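Local coordinates for disulfide isomerase (Salmonella enterica subsp. enterica serovar Typhimurium, PDB 3L9U), which probably forms disulfide bonds in other proteins by passing on its own redox-active disulfide, working as the DsbL partner of DsbI in the oxidation of AssT, at residues V48-A53 and S90-K95. Numbering follows the deposited sequence.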
# COMPACT_ATOMS: atom_id res chain seq x y z
N VAL A 48 -8.57 10.60 -0.96
CA VAL A 48 -9.48 9.66 -1.62
C VAL A 48 -9.99 8.60 -0.63
O VAL A 48 -11.20 8.34 -0.55
CB VAL A 48 -8.83 9.00 -2.86
CG1 VAL A 48 -9.71 7.88 -3.39
CG2 VAL A 48 -8.58 10.05 -3.95
N SER A 49 -9.08 8.01 0.14
CA SER A 49 -9.49 7.04 1.15
C SER A 49 -10.50 7.61 2.15
O SER A 49 -11.46 6.93 2.53
CB SER A 49 -8.29 6.45 1.88
OG SER A 49 -7.47 5.74 0.97
N ASP A 50 -10.28 8.83 2.56
CA ASP A 50 -11.22 9.46 3.47
C ASP A 50 -12.60 9.59 2.87
O ASP A 50 -13.56 9.35 3.51
CB ASP A 50 -10.72 10.81 3.88
CG ASP A 50 -9.54 10.75 4.81
OD1 ASP A 50 -8.84 11.75 4.91
OD2 ASP A 50 -9.30 9.72 5.47
N LYS A 51 -12.65 10.00 1.64
CA LYS A 51 -13.92 10.20 0.95
C LYS A 51 -14.72 8.91 0.75
O LYS A 51 -15.94 8.96 0.59
CB LYS A 51 -13.72 10.88 -0.41
CG LYS A 51 -13.39 12.36 -0.32
CD LYS A 51 -13.08 12.90 -1.71
CE LYS A 51 -12.79 14.39 -1.67
NZ LYS A 51 -13.99 15.17 -1.23
N VAL A 52 -14.05 7.76 0.75
CA VAL A 52 -14.75 6.50 0.50
C VAL A 52 -14.77 5.57 1.72
O VAL A 52 -15.19 4.42 1.62
CB VAL A 52 -14.15 5.75 -0.71
CG1 VAL A 52 -14.18 6.64 -1.94
CG2 VAL A 52 -12.72 5.29 -0.42
N ALA A 53 -14.34 6.08 2.87
CA ALA A 53 -14.14 5.27 4.06
C ALA A 53 -15.45 4.70 4.61
O ALA A 53 -15.45 3.74 5.37
CB ALA A 53 -13.42 6.08 5.14
N SER A 90 -5.92 4.72 12.65
CA SER A 90 -6.01 4.86 11.20
C SER A 90 -4.63 4.87 10.56
O SER A 90 -3.68 5.43 11.11
CB SER A 90 -6.76 6.15 10.83
OG SER A 90 -6.62 6.44 9.45
N LEU A 91 -4.52 4.28 9.37
CA LEU A 91 -3.24 4.24 8.67
C LEU A 91 -2.83 5.60 8.12
O LEU A 91 -1.73 5.76 7.58
CB LEU A 91 -3.27 3.19 7.55
CG LEU A 91 -3.53 1.76 8.03
CD1 LEU A 91 -3.44 0.78 6.86
CD2 LEU A 91 -2.56 1.37 9.14
N PHE A 92 -3.71 6.59 8.27
CA PHE A 92 -3.40 7.96 7.86
C PHE A 92 -3.18 8.87 9.06
O PHE A 92 -2.84 10.04 8.89
CB PHE A 92 -4.50 8.51 6.97
CG PHE A 92 -4.69 7.72 5.71
CD1 PHE A 92 -3.74 7.77 4.71
CD2 PHE A 92 -5.81 6.94 5.53
CE1 PHE A 92 -3.89 7.04 3.56
CE2 PHE A 92 -5.98 6.21 4.37
CZ PHE A 92 -5.01 6.26 3.38
N ASP A 93 -3.37 8.34 10.26
CA ASP A 93 -3.18 9.12 11.48
C ASP A 93 -1.72 9.50 11.64
O ASP A 93 -0.83 8.76 11.24
CB ASP A 93 -3.66 8.32 12.69
CG ASP A 93 -3.91 9.20 13.90
OD1 ASP A 93 -5.08 9.55 14.15
OD2 ASP A 93 -2.93 9.53 14.60
N ALA A 94 -1.46 10.67 12.22
CA ALA A 94 -0.09 11.11 12.45
C ALA A 94 0.65 10.11 13.34
O ALA A 94 1.87 9.99 13.26
CB ALA A 94 -0.08 12.50 13.07
N LYS A 95 -0.10 9.39 14.17
CA LYS A 95 0.47 8.43 15.11
C LYS A 95 0.65 7.04 14.53
O LYS A 95 1.18 6.15 15.19
CB LYS A 95 -0.39 8.33 16.37
CG LYS A 95 -0.50 9.59 17.19
CD LYS A 95 -1.26 9.31 18.47
CE LYS A 95 -2.61 8.68 18.16
NZ LYS A 95 -3.04 7.71 19.20
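The ring of F92 comes up obliquely to S49 on helix 45-52, and its CE2 and CZ end does the touching: CE2 lies 3.4 Å from S49 CB, while CZ sits 3.5 Å from S49 OG. F58 of strand 57-62 meets the same ring with its plane inclined by about 35°, and S49 touches F58 too, so the three side chains form one small cluster. D50 is only a marginal neighbour, its carboxylate oxygen OD2 standing 4.5 Å from F92 CD2, again at a slant to the ring. The F92 ring is carried across to the helix with CG beside its own backbone N and anti to the carbonyl carbon (chi1 -61°).

Behind the ring, two local bonds shape the loop. A type I turn runs from S90 to D93, closed by D93 N to S90 O at 3.0 Å, and S90 OG takes the N-H of F92 in a nearly straight bond of 3.1 Å, an ST turn. K99 on helix 97-111 adds a further tie by donating to F92 O. In this DsbA-like fold the loop belongs to the helical insertion, and the contact joins it to the thioredoxin part.

No hydrogen bond crosses between the two segments. Because S49 OG is bonded to the carbonyl of T45 one helical turn back, this hydroxyl can lie against an aromatic ring with its polarity already met, and the join rests on van der Waals packing.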